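Local coordinates for Apc35852 (Geobacillus stearothermophilus, PDB 1U9C), which is of unknown function but belongs to the DJ-1/PfpI family, whose members include chaperones, proteases and deglycase-like enzymes built on a glutaminase-like fold, at residues 23-28 against 55-61; 87-93 against 114-118; 152-157 against 172-177; 196-201 against 219-223. One frame throughout, in Å; residues are numbered along the deposited sequence.

Interaction 1. Residues 23-28 against 55-61; sequences KTGLWL and VPLDPRS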
loop_
_atom_site.group_PDB
_atom_site.type_symbol
_atom_site.label_atom_id
_atom_site.label_comp_id
_atom_site.label_asym_id
_atom_site.label_seq_id
_atom_site.Cartn_x
_atom_site.Cartn_y
_atom_site.Cartn_z
ATOM N N LYS A 23 16.642 8.764 6.272
ATOM C CA LYS A 23 16.151 8.448 4.901
ATOM C C LYS A 23 15.203 7.293 4.922
ATOM O O LYS A 23 15.283 6.413 5.797
ATOM C CB LYS A 23 17.317 7.997 3.990
ATOM C CG LYS A 23 18.487 8.920 4.092
ATOM C CD LYS A 23 18.140 10.398 3.978
ATOM C CE LYS A 23 18.006 10.864 2.559
ATOM N NZ LYS A 23 18.380 12.289 2.512
ATOM N N THR A 24 14.380 7.261 3.884
ATOM C CA THR A 24 13.422 6.186 3.753
ATOM C C THR A 24 13.296 5.734 2.312
ATOM O O THR A 24 14.167 5.881 1.466
ATOM C CB THR A 24 12.152 6.657 4.397
ATOM O OG1 THR A 24 11.177 5.628 4.484
ATOM C CG2 THR A 24 11.527 7.882 3.707
ATOM N N GLY A 25 12.180 5.063 2.061
ATOM C CA GLY A 25 11.796 4.502 0.743
ATOM C C GLY A 25 10.711 3.459 0.941
ATOM O O GLY A 25 9.976 3.543 1.859
ATOM N N LEU A 26 10.636 2.531 0.002
ATOM C CA LEU A 26 9.727 1.383 0.076
ATOM C C LEU A 26 10.215 0.405 1.100
ATOM O O LEU A 26 11.419 0.121 1.210
ATOM C CB LEU A 26 9.735 0.695 -1.288
ATOM C CG LEU A 26 9.157 -0.717 -1.329
ATOM C CD1 LEU A 26 7.691 -0.796 -1.035
ATOM C CD2 LEU A 26 9.470 -1.303 -2.713
ATOM N N TRP A 27 9.301 -0.125 1.918
ATOM C CA TRP A 27 9.635 -1.214 2.808
ATOM C C TRP A 27 9.596 -2.517 1.999
ATOM O O TRP A 27 8.518 -2.987 1.654
ATOM C CB TRP A 27 8.658 -1.331 3.997
ATOM C CG TRP A 27 9.209 -2.158 5.069
ATOM C CD1 TRP A 27 9.128 -3.527 5.188
ATOM C CD2 TRP A 27 10.051 -1.715 6.125
ATOM N NE1 TRP A 27 9.849 -3.944 6.293
ATOM C CE2 TRP A 27 10.426 -2.845 6.859
ATOM C CE3 TRP A 27 10.518 -0.456 6.520
ATOM C CZ2 TRP A 27 11.244 -2.752 7.967
ATOM C CZ3 TRP A 27 11.339 -0.379 7.626
ATOM C CH2 TRP A 27 11.682 -1.487 8.315
ATOM N N LEU A 28 10.756 -3.047 1.691
ATOM C CA LEU A 28 10.895 -4.108 0.699
ATOM C C LEU A 28 9.912 -5.257 0.859
ATOM O O LEU A 28 9.223 -5.641 -0.112
ATOM C CB LEU A 28 12.350 -4.575 0.632
ATOM C CG LEU A 28 12.573 -5.711 -0.353
ATOM C CD1 LEU A 28 12.198 -5.390 -1.801
ATOM C CD2 LEU A 28 14.045 -6.110 -0.240
ATOM N N VAL A 55 13.218 2.051 -7.730
ATOM C CA VAL A 55 12.587 2.419 -6.489
ATOM C C VAL A 55 13.582 2.360 -5.353
ATOM O O VAL A 55 14.278 1.351 -5.161
ATOM C CB VAL A 55 11.453 1.484 -6.273
ATOM C CG1 VAL A 55 10.914 1.561 -4.886
ATOM C CG2 VAL A 55 10.357 1.766 -7.281
ATOM N N PRO A 56 13.676 3.378 -4.518
ATOM C CA PRO A 56 14.568 3.349 -3.363
ATOM C C PRO A 56 13.955 2.531 -2.240
ATOM O O PRO A 56 12.744 2.574 -2.014
ATOM C CB PRO A 56 14.631 4.832 -2.940
ATOM C CG PRO A 56 13.272 5.364 -3.312
ATOM C CD PRO A 56 12.900 4.633 -4.615
ATOM N N LEU A 57 14.791 1.788 -1.528
ATOM C CA LEU A 57 14.315 0.964 -0.456
ATOM C C LEU A 57 14.673 1.617 0.883
ATOM O O LEU A 57 15.780 2.146 1.043
ATOM C CB LEU A 57 14.981 -0.423 -0.548
ATOM C CG LEU A 57 14.723 -1.136 -1.897
ATOM C CD1 LEU A 57 15.420 -2.541 -1.968
ATOM C CD2 LEU A 57 13.191 -1.238 -2.138
ATOM N N ASP A 58 13.776 1.528 1.827
ATOM C CA ASP A 58 14.059 1.992 3.192
ATOM C C ASP A 58 15.235 1.184 3.665
ATOM O O ASP A 58 15.193 -0.053 3.618
ATOM C CB ASP A 58 12.889 1.817 4.092
ATOM C CG ASP A 58 13.085 2.454 5.447
ATOM O OD1 ASP A 58 14.052 2.104 6.141
ATOM O OD2 ASP A 58 12.338 3.418 5.833
ATOM N N PRO A 59 16.300 1.799 4.173
ATOM C CA PRO A 59 17.463 1.047 4.586
ATOM C C PRO A 59 17.212 0.085 5.703
ATOM O O PRO A 59 17.926 -0.910 5.783
ATOM C CB PRO A 59 18.451 2.130 5.002
ATOM C CG PRO A 59 17.851 3.408 4.767
ATOM C CD PRO A 59 16.509 3.249 4.291
ATOM N N ARG A 60 16.213 0.294 6.535
ATOM C CA ARG A 60 15.944 -0.666 7.600
ATOM C C ARG A 60 15.262 -1.940 7.077
ATOM O O ARG A 60 15.049 -2.892 7.807
ATOM C CB ARG A 60 15.092 -0.006 8.716
ATOM C CG ARG A 60 15.853 1.070 9.489
ATOM C CD ARG A 60 16.897 0.494 10.429
ATOM N NE ARG A 60 16.384 -0.454 11.432
ATOM C CZ ARG A 60 15.816 -0.119 12.596
ATOM N NH1 ARG A 60 15.700 1.156 12.971
ATOM N NH2 ARG A 60 15.378 -1.068 13.402
ATOM N N SER A 61 14.911 -1.956 5.782
ATOM C CA SER A 61 14.116 -3.043 5.217
ATOM C C SER A 61 14.893 -3.970 4.266
ATOM O O SER A 61 14.336 -4.938 3.756
ATOM C CB SER A 61 12.921 -2.500 4.394
ATOM O OG SER A 61 13.277 -2.024 3.085
HETATM O O HOH W 1 15.079 4.152 7.617
HETATM O O HOH W 2 16.483 4.926 0.703
#
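Backbone bonds between L26 and its partners on both sides of L57 show how two irregular segments can be joined without forming a sheet. L26 N donates to P56 O (2.9 Å), and D58 N returns a bond to L26 O (2.8 Å), making a single isolated beta bridge. G25 fits where its CA meets P56 O; a CB there would clash with that carbonyl.

Side-chain polar bonds extend the join. T24 OG1 donates to D58 OD2 at 2.8 Å, from the anti side and 30° out of the carboxylate plane, while D58 OD1 accepts from R60 N in an Asx turn. S61 OG receives a straight bond from L28 N (3.1 Å, 179°) and donates in turn to D58 O. One water links K23 O to D58 OD1, a second T24 O to L57 O.

Among the apolar contacts, W27 has CG anti to the backbone N (chi1 -164°), which swings the indole back onto S61; S61 CB sits over its five-membered ring in a CH-pi contact, 3.5 Å from the centroid, and R60 CB lies alongside CH2. Replacing W27 by an alanine would probably uncover S61 CB and open a gap beside R60. L26 CD2 packs on L57 CD2 (3.8 Å) and V55 CG1.

The pairing ties the loop entering helix 28-40 to the loop after strand 44-49, with L26 and V55 both resting on V12 of strand 7-12.

Interaction 2. Residues 87-93 against 114-118; sequences AHGFDAI and VLQQF
I93 and F118 form the apolar centre: CB of I93 stands over one face of the phenyl ring, 3.9 Å from its centroid and displaced toward the rim, in a CH-pi contact. The two branches of I93 divide the work. CG1 is anti to the backbone N (chi1 -176°), which carries CD1 out to V114 CG1 at 3.8 Å and to L115 CD2, whereas CG2 turns back over CD2 of the ring. The ring also reaches the backbone, with F118 CE2 lying 3.4 Å from A92 C.

One step outward, F90 sets its CB against F118 CZ at 3.6 Å. Its own ring leads away from the helix, toward L9 and a cation-pi contact with R7. This is helix-on-sheet packing in the alpha/beta sandwich of the DJ-1/PfpI fold: helix 109-120 follows strand 92-95 and precedes the parallel neighbour 124-127, the connection of a beta-alpha-beta crossover. I125 of that neighbouring strand touches I93, L115 and F118, so the helix rests on both strands it joins.

Farther out, A87 nests against the helix between V114 and Q117, its CB 3.8 Å from Q117 CB, and A87 O lies obliquely to the F118 ring near CE1.

At the polar edge, the exposed H88 ring presents NE2 to Q117 OE1 at 3.1 Å. The oxygen lies near the imidazole plane, but the bond is weak because the angle at the hydrogen is only 122°. The Q117 chain bends at chi2, bringing its amide back toward H88, with amide and ring planes 61° apart.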
loop_
_atom_site.group_PDB
_atom_site.type_symbol
_atom_site.label_atom_id
_atom_site.label_comp_id
_atom_site.label_asym_id
_atom_site.label_seq_id
_atom_site.Cartn_x
_atom_site.Cartn_y
_atom_site.Cartn_z
ATOM N N ALA A 87 -6.025 3.474 -14.076
ATOM C CA ALA A 87 -7.284 3.456 -13.352
ATOM C C ALA A 87 -8.208 2.368 -13.818
ATOM O O ALA A 87 -9.130 2.024 -13.086
ATOM C CB ALA A 87 -7.999 4.777 -13.486
ATOM N N HIS A 88 -7.945 1.787 -14.997
ATOM C CA HIS A 88 -8.788 0.762 -15.555
ATOM C C HIS A 88 -7.934 -0.385 -16.063
ATOM O O HIS A 88 -6.712 -0.237 -16.276
ATOM C CB HIS A 88 -9.652 1.370 -16.663
ATOM C CG HIS A 88 -10.602 2.410 -16.144
ATOM N ND1 HIS A 88 -10.369 3.764 -16.251
ATOM C CD2 HIS A 88 -11.746 2.277 -15.434
ATOM C CE1 HIS A 88 -11.370 4.424 -15.682
ATOM N NE2 HIS A 88 -12.214 3.540 -15.173
ATOM N N GLY A 89 -8.548 -1.566 -16.135
ATOM C CA GLY A 89 -7.894 -2.780 -16.621
ATOM C C GLY A 89 -7.347 -3.707 -15.547
ATOM O O GLY A 89 -6.763 -4.732 -15.876
ATOM N N PHE A 90 -7.531 -3.380 -14.269
ATOM C CA PHE A 90 -7.028 -4.172 -13.149
ATOM C C PHE A 90 -8.139 -4.563 -12.209
ATOM O O PHE A 90 -8.999 -3.758 -11.917
ATOM C CB PHE A 90 -5.993 -3.377 -12.380
ATOM C CG PHE A 90 -4.784 -3.087 -13.178
ATOM C CD1 PHE A 90 -3.802 -4.030 -13.348
ATOM C CD2 PHE A 90 -4.644 -1.846 -13.811
ATOM C CE1 PHE A 90 -2.727 -3.792 -14.164
ATOM C CE2 PHE A 90 -3.546 -1.583 -14.608
ATOM C CZ PHE A 90 -2.584 -2.558 -14.774
ATOM N N ASP A 91 -8.062 -5.760 -11.654
ATOM C CA ASP A 91 -9.019 -6.292 -10.696
ATOM C C ASP A 91 -8.749 -5.841 -9.286
ATOM O O ASP A 91 -9.626 -5.809 -8.456
ATOM C CB ASP A 91 -8.999 -7.791 -10.796
ATOM C CG ASP A 91 -9.272 -8.235 -12.174
ATOM O OD1 ASP A 91 -10.480 -8.288 -12.555
ATOM O OD2 ASP A 91 -8.397 -8.587 -12.996
ATOM N N ALA A 92 -7.493 -5.483 -8.991
ATOM C CA ALA A 92 -7.068 -5.077 -7.649
ATOM C C ALA A 92 -5.913 -4.073 -7.742
ATOM O O ALA A 92 -5.084 -4.191 -8.683
ATOM C CB ALA A 92 -6.644 -6.248 -6.755
ATOM N N ILE A 93 -5.811 -3.199 -6.752
ATOM C CA ILE A 93 -4.598 -2.348 -6.577
ATOM C C ILE A 93 -4.102 -2.678 -5.190
ATOM O O ILE A 93 -4.856 -2.864 -4.222
ATOM C CB ILE A 93 -4.960 -0.845 -6.759
ATOM C CG1 ILE A 93 -3.682 -0.010 -6.675
ATOM C CG2 ILE A 93 -5.977 -0.345 -5.769
ATOM C CD1 ILE A 93 -3.967 1.477 -7.028
ATOM N N VAL A 114 -6.758 7.310 -9.604
ATOM C CA VAL A 114 -6.769 5.872 -9.707
ATOM C C VAL A 114 -7.564 5.237 -8.595
ATOM O O VAL A 114 -8.440 4.398 -8.899
ATOM C CB VAL A 114 -5.314 5.351 -9.781
ATOM C CG1 VAL A 114 -5.321 3.866 -9.694
ATOM C CG2 VAL A 114 -4.661 5.778 -11.086
ATOM N N LEU A 115 -7.361 5.582 -7.333
ATOM C CA LEU A 115 -8.060 4.950 -6.225
ATOM C C LEU A 115 -9.553 5.281 -6.346
ATOM O O LEU A 115 -10.378 4.415 -6.066
ATOM C CB LEU A 115 -7.515 5.431 -4.895
ATOM C CG LEU A 115 -6.155 4.847 -4.540
ATOM C CD1 LEU A 115 -5.521 5.618 -3.449
ATOM C CD2 LEU A 115 -6.264 3.370 -4.167
ATOM N N GLN A 116 -9.889 6.492 -6.748
ATOM C CA GLN A 116 -11.313 6.827 -6.946
ATOM C C GLN A 116 -11.971 5.902 -7.937
ATOM O O GLN A 116 -13.109 5.398 -7.701
ATOM C CB GLN A 116 -11.431 8.263 -7.425
ATOM C CG GLN A 116 -12.879 8.714 -7.798
ATOM C CD GLN A 116 -13.004 10.182 -7.998
ATOM O OE1 GLN A 116 -13.292 10.663 -9.104
ATOM N NE2 GLN A 116 -12.848 10.920 -6.926
ATOM N N GLN A 117 -11.315 5.649 -9.060
ATOM C CA GLN A 117 -11.918 4.773 -10.047
ATOM C C GLN A 117 -12.037 3.343 -9.567
ATOM O O GLN A 117 -13.061 2.652 -9.809
ATOM C CB GLN A 117 -11.145 4.832 -11.350
ATOM C CG GLN A 117 -11.225 6.151 -11.977
ATOM C CD GLN A 117 -12.640 6.489 -12.462
ATOM O OE1 GLN A 117 -13.212 5.700 -13.193
ATOM N NE2 GLN A 117 -13.179 7.581 -12.015
ATOM N N PHE A 118 -10.991 2.818 -8.923
ATOM C CA PHE A 118 -11.105 1.492 -8.330
ATOM C C PHE A 118 -12.290 1.394 -7.385
ATOM O O PHE A 118 -13.032 0.405 -7.407
ATOM C CB PHE A 118 -9.809 1.059 -7.605
ATOM C CG PHE A 118 -8.770 0.425 -8.530
ATOM C CD1 PHE A 118 -8.030 1.223 -9.372
ATOM C CD2 PHE A 118 -8.497 -0.886 -8.489
ATOM C CE1 PHE A 118 -7.020 0.662 -10.169
ATOM C CE2 PHE A 118 -7.510 -1.457 -9.320
ATOM C CZ PHE A 118 -6.775 -0.648 -10.124
#

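Interaction 3. Residues 152-157 against 172-177; sequences VTSFTD and LLESTL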
loop_
_atom_site.group_PDB
_atom_site.type_symbol
_atom_site.label_atom_id
_atom_site.label_comp_id
_atom_site.label_asym_id
_atom_site.label_seq_id
_atom_site.Cartn_x
_atom_site.Cartn_y
_atom_site.Cartn_z
ATOM N N VAL A 152 -10.718 -0.397 8.937
ATOM C CA VAL A 152 -9.370 -0.373 8.389
ATOM C C VAL A 152 -8.335 -0.455 9.468
ATOM O O VAL A 152 -8.610 -0.124 10.651
ATOM C CB VAL A 152 -9.084 0.865 7.586
ATOM C CG1 VAL A 152 -10.106 1.112 6.540
ATOM C CG2 VAL A 152 -8.892 2.099 8.474
ATOM N N THR A 153 -7.138 -0.830 9.044
ATOM C CA THR A 153 -5.950 -0.732 9.863
ATOM C C THR A 153 -4.834 -0.060 9.108
ATOM O O THR A 153 -4.929 0.167 7.901
ATOM C CB THR A 153 -5.564 -2.111 10.403
ATOM O OG1 THR A 153 -4.605 -2.001 11.457
ATOM C CG2 THR A 153 -4.932 -3.022 9.372
ATOM N N SER A 154 -3.765 0.254 9.832
ATOM C CA SER A 154 -2.554 0.839 9.261
ATOM C C SER A 154 -1.494 0.777 10.314
ATOM O O SER A 154 -1.768 0.442 11.455
ATOM C CB SER A 154 -2.713 2.289 8.818
ATOM O OG SER A 154 -2.848 3.210 9.921
ATOM N N PHE A 155 -0.307 1.279 9.977
ATOM C CA PHE A 155 0.725 1.522 10.962
ATOM C C PHE A 155 0.112 2.418 12.022
ATOM O O PHE A 155 -0.513 3.416 11.726
ATOM C CB PHE A 155 1.871 2.255 10.324
ATOM C CG PHE A 155 3.172 2.095 11.022
ATOM C CD1 PHE A 155 3.852 0.915 10.967
ATOM C CD2 PHE A 155 3.762 3.172 11.643
ATOM C CE1 PHE A 155 5.085 0.805 11.544
ATOM C CE2 PHE A 155 5.003 3.057 12.216
ATOM C CZ PHE A 155 5.658 1.889 12.152
ATOM N N THR A 156 0.269 2.022 13.265
ATOM C CA THR A 156 -0.426 2.721 14.333
ATOM C C THR A 156 0.376 3.886 14.836
ATOM O O THR A 156 1.598 3.931 14.692
ATOM C CB THR A 156 -0.733 1.770 15.508
ATOM O OG1 THR A 156 0.482 1.239 16.055
ATOM C CG2 THR A 156 -1.590 0.586 15.095
ATOM N N ASP A 157 -0.331 4.803 15.483
ATOM C CA ASP A 157 0.324 5.947 16.107
ATOM C C ASP A 157 1.305 5.489 17.158
ATOM O O ASP A 157 2.352 6.097 17.311
ATOM C CB ASP A 157 -0.663 6.875 16.756
ATOM C CG ASP A 157 -1.583 7.554 15.775
ATOM O OD1 ASP A 157 -1.352 7.515 14.547
ATOM O OD2 ASP A 157 -2.581 8.192 16.198
ATOM N N LEU A 172 -0.292 12.114 11.196
ATOM C CA LEU A 172 -0.246 10.741 11.688
ATOM C C LEU A 172 -1.318 9.920 10.954
ATOM O O LEU A 172 -2.464 10.332 10.859
ATOM C CB LEU A 172 -0.428 10.638 13.211
ATOM C CG LEU A 172 0.731 11.150 14.056
ATOM C CD1 LEU A 172 0.517 10.849 15.509
ATOM C CD2 LEU A 172 2.060 10.587 13.556
ATOM N N LEU A 173 -0.921 8.785 10.421
ATOM C CA LEU A 173 -1.781 8.019 9.534
ATOM C C LEU A 173 -3.050 7.437 10.196
ATOM O O LEU A 173 -4.140 7.684 9.725
ATOM C CB LEU A 173 -0.953 6.921 8.903
ATOM C CG LEU A 173 -1.688 5.994 7.937
ATOM C CD1 LEU A 173 -2.368 6.792 6.901
ATOM C CD2 LEU A 173 -0.727 5.036 7.262
ATOM N N GLU A 174 -2.887 6.749 11.311
ATOM C CA GLU A 174 -4.055 6.195 12.020
ATOM C C GLU A 174 -5.028 7.322 12.410
ATOM O O GLU A 174 -6.250 7.274 12.184
ATOM C CB GLU A 174 -3.608 5.420 13.282
ATOM C CG GLU A 174 -4.727 5.148 14.301
ATOM C CD GLU A 174 -4.257 4.459 15.589
ATOM O OE1 GLU A 174 -3.052 4.142 15.791
ATOM O OE2 GLU A 174 -5.138 4.227 16.469
ATOM N N SER A 175 -4.462 8.372 13.003
ATOM C CA SER A 175 -5.250 9.510 13.440
ATOM C C SER A 175 -6.024 10.118 12.294
ATOM O O SER A 175 -7.196 10.477 12.418
ATOM C CB SER A 175 -4.310 10.577 14.003
ATOM O OG SER A 175 -3.840 10.143 15.265
ATOM N N THR A 176 -5.336 10.235 11.163
ATOM C CA THR A 176 -5.930 10.878 10.015
ATOM C C THR A 176 -7.017 10.006 9.375
ATOM O O THR A 176 -8.073 10.491 8.943
ATOM C CB THR A 176 -4.811 11.393 9.065
ATOM O OG1 THR A 176 -4.005 12.334 9.792
ATOM C CG2 THR A 176 -5.364 12.252 7.945
ATOM N N LEU A 177 -6.758 8.696 9.290
ATOM C CA LEU A 177 -7.781 7.792 8.790
ATOM C C LEU A 177 -9.043 7.827 9.641
ATOM O O LEU A 177 -10.158 7.850 9.124
ATOM C CB LEU A 177 -7.262 6.355 8.751
ATOM C CG LEU A 177 -6.225 6.048 7.701
ATOM C CD1 LEU A 177 -5.560 4.732 8.031
ATOM C CD2 LEU A 177 -6.816 6.090 6.306
HETATM O O HOH W 3 -0.195 6.127 12.422
#
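D157 and E174 bring two carboxylates into a stacked arrangement, planes 30° apart, and each is held by a donor from the opposite segment. E174 has CG anti to the backbone N (chi1 163°) and an extended chain beyond it; this reach carries OE1 to D157 N (2.8 Å), while OE2 pairs with R178. D157, with CG anti to the carbonyl carbon (chi1 -66°), points its carboxylate at the first turn of helix 173-179, where S175 OG donates to D157 OD2 at 2.5 Å, from the syn side. D157 OD1 and E174 OE1 approach to 4.0 Å, a proximity of like charges probably offset by R178 and these donors.

Helix N-capping organises this part of the DJ-1/PfpI fold. T156 is the N-cap of helix 157-163, its side chain capping a backbone N just beyond, with OG1 also bonded to E159 OE1; L172 is the N-cap of helix 173-179. A water donates to F155 O and D157 OD1 and accepts from E174 N. An alanine in place of D157 would probably leave S175 OG without its acceptor and take from the water one of its two.

Deeper down, S154 OG donates to F155 O at 3.0 Å while lying against L173 CG and L177 CD1.

Interaction 4. Residues 196-201 against 219-223; sequences RDGNLI and ALEER
R196 and E222 join a beta hairpin to the segment 219-223 that closes helix 209-221, by a bidentate, end-on salt bridge. The hairpin, strands 194-197 and 200-203 linked by a type II' turn from D197 to L200, lies at one margin of the central sheet. R196 NH1 donates to E222 OE2 (2.8 Å) and R196 NH2 to E222 OE1 (2.9 Å), both nearly straight. Each oxygen is met on its syn side and lies close to the guanidinium plane; the two planes are nearly parallel, 15° apart, though the donors lie somewhat out of the carboxylate plane.

The third nitrogen is used too: R196 NE donates to G198 O at 2.8 Å. The side chain runs out extended alongside its own turn, CG anti to the backbone N (chi1 173°), and this bond together with the salt bridge fixes the rotation of the guanidinium. One of its faces is covered by A219 CB, 3.8 Å from R196 NH2, and A219 CB also touches I201 CD1 farther in.

The second arginine serves different acceptors. R223 NH1 goes to G122 O, while R223 NE makes a weak bond to A219 O. The guanidinium nitrogens R196 NH2 and R223 NH2 come within 4.7 Å; any repulsion is probably eased by the carboxylate of E222. R223 NH2 donates to N199 OD1 at 2.7 Å, with the oxygen near the guanidinium plane but the nitrogen 36° above the plane of the amide carbonyl.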
loop_
_atom_site.group_PDB
_atom_site.type_symbol
_atom_site.label_atom_id
_atom_site.label_comp_id
_atom_site.label_asym_id
_atom_site.label_seq_id
_atom_site.Cartn_x
_atom_site.Cartn_y
_atom_site.Cartn_z
ATOM N N ARG A 196 -10.314 -7.250 6.266
ATOM C CA ARG A 196 -11.140 -7.069 5.100
ATOM C C ARG A 196 -12.489 -6.461 5.491
ATOM O O ARG A 196 -13.191 -7.005 6.352
ATOM C CB ARG A 196 -11.340 -8.396 4.411
ATOM C CG ARG A 196 -12.324 -8.345 3.269
ATOM C CD ARG A 196 -12.416 -9.571 2.439
ATOM N NE ARG A 196 -13.332 -9.415 1.298
ATOM C CZ ARG A 196 -13.659 -10.374 0.470
ATOM N NH1 ARG A 196 -13.255 -11.625 0.658
ATOM N NH2 ARG A 196 -14.479 -10.100 -0.527
ATOM N N ASP A 197 -12.829 -5.380 4.815
ATOM C CA ASP A 197 -14.156 -4.798 4.921
ATOM C C ASP A 197 -14.653 -4.711 3.492
ATOM O O ASP A 197 -14.366 -3.735 2.798
ATOM C CB ASP A 197 -14.133 -3.410 5.568
ATOM C CG ASP A 197 -15.547 -2.821 5.753
ATOM O OD1 ASP A 197 -16.508 -3.352 5.199
ATOM O OD2 ASP A 197 -15.766 -1.792 6.387
ATOM N N GLY A 198 -15.343 -5.732 3.030
ATOM C CA GLY A 198 -15.805 -5.752 1.651
ATOM C C GLY A 198 -14.640 -5.767 0.721
ATOM O O GLY A 198 -13.768 -6.639 0.825
ATOM N N ASN A 199 -14.582 -4.745 -0.118
ATOM C CA ASN A 199 -13.547 -4.526 -1.128
ATOM C C ASN A 199 -12.275 -3.838 -0.649
ATOM O O ASN A 199 -11.345 -3.658 -1.467
ATOM C CB ASN A 199 -14.087 -3.696 -2.274
ATOM C CG ASN A 199 -15.253 -4.342 -2.974
ATOM O OD1 ASN A 199 -15.360 -5.567 -3.021
ATOM N ND2 ASN A 199 -16.122 -3.522 -3.512
ATOM N N LEU A 200 -12.225 -3.387 0.591
ATOM C CA LEU A 200 -11.087 -2.654 1.112
ATOM C C LEU A 200 -10.364 -3.534 2.115
ATOM O O LEU A 200 -10.934 -3.953 3.145
ATOM C CB LEU A 200 -11.593 -1.381 1.801
ATOM C CG LEU A 200 -10.580 -0.446 2.370
ATOM C CD1 LEU A 200 -9.656 0.037 1.288
ATOM C CD2 LEU A 200 -11.270 0.771 3.013
ATOM N N ILE A 201 -9.096 -3.798 1.820
ATOM C CA ILE A 201 -8.292 -4.704 2.626
ATOM C C ILE A 201 -7.034 -3.958 3.087
ATOM O O ILE A 201 -6.367 -3.333 2.271
ATOM C CB ILE A 201 -7.916 -5.890 1.721
ATOM C CG1 ILE A 201 -9.165 -6.712 1.403
ATOM C CG2 ILE A 201 -6.867 -6.773 2.383
ATOM C CD1 ILE A 201 -9.007 -7.700 0.301
ATOM N N ALA A 219 -10.501 -12.516 -2.188
ATOM C CA ALA A 219 -11.473 -11.665 -2.869
ATOM C C ALA A 219 -11.468 -11.856 -4.393
ATOM O O ALA A 219 -12.535 -11.865 -5.026
ATOM C CB ALA A 219 -11.231 -10.225 -2.523
ATOM N N LEU A 220 -10.295 -12.037 -5.016
ATOM C CA LEU A 220 -10.233 -12.283 -6.448
ATOM C C LEU A 220 -10.796 -13.656 -6.822
ATOM O O LEU A 220 -11.485 -13.822 -7.833
ATOM C CB LEU A 220 -8.781 -12.119 -6.906
ATOM C CG LEU A 220 -8.268 -10.695 -6.901
ATOM C CD1 LEU A 220 -6.789 -10.703 -7.183
ATOM C CD2 LEU A 220 -8.973 -9.886 -7.960
ATOM N N GLU A 221 -10.554 -14.652 -5.981
ATOM C CA GLU A 221 -11.097 -16.001 -6.202
ATOM C C GLU A 221 -12.625 -15.989 -6.269
ATOM O O GLU A 221 -13.225 -16.738 -7.007
ATOM C CB GLU A 221 -10.600 -16.924 -5.052
ATOM C CG GLU A 221 -9.155 -17.396 -5.209
ATOM C CD GLU A 221 -8.628 -18.168 -4.007
ATOM O OE1 GLU A 221 -9.263 -18.117 -2.911
ATOM O OE2 GLU A 221 -7.530 -18.770 -4.130
ATOM N N GLU A 222 -13.268 -15.134 -5.460
ATOM C CA GLU A 222 -14.705 -14.979 -5.448
ATOM C C GLU A 222 -15.285 -14.473 -6.757
ATOM O O GLU A 222 -16.439 -14.658 -7.031
ATOM C CB GLU A 222 -15.082 -14.032 -4.314
ATOM C CG GLU A 222 -14.877 -14.634 -2.919
ATOM C CD GLU A 222 -14.842 -13.588 -1.813
ATOM O OE1 GLU A 222 -15.388 -12.454 -1.951
ATOM O OE2 GLU A 222 -14.248 -13.867 -0.776
ATOM N N ARG A 223 -14.439 -13.788 -7.524
ATOM C CA ARG A 223 -14.863 -13.062 -8.730
ATOM C C ARG A 223 -14.403 -13.764 -9.987
ATOM O O ARG A 223 -14.376 -13.192 -11.042
ATOM C CB ARG A 223 -14.228 -11.679 -8.721
ATOM C CG ARG A 223 -14.523 -10.892 -7.533
ATOM C CD ARG A 223 -13.752 -9.622 -7.413
ATOM N NE ARG A 223 -14.134 -9.143 -6.121
ATOM C CZ ARG A 223 -14.385 -7.953 -5.771
ATOM N NH1 ARG A 223 -14.093 -6.941 -6.537
ATOM N NH2 ARG A 223 -14.912 -7.758 -4.570
#

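Burial separates the four contacts by chemistry. Interactions 2 and 3 are buried, but the first is mostly hydrocarbon between helix and sheet, whereas the second sets carboxylates, hydroxyls and a water between two helix starts. Interactions 1 and 4 are partly buried: loop backbones bridge in the former, charged side chains in the latter. Those two lie on opposite sides of the chain's centre, about 28 Å apart between centres. Interactions 2 and 4 reach the same central sheet and touch where D91 CB meets L220 CD2 at 3.5 Å. Interaction 3 joins interaction 4 through V152 CG1 and L200 CD2, whereas interaction 1 touches none of the others.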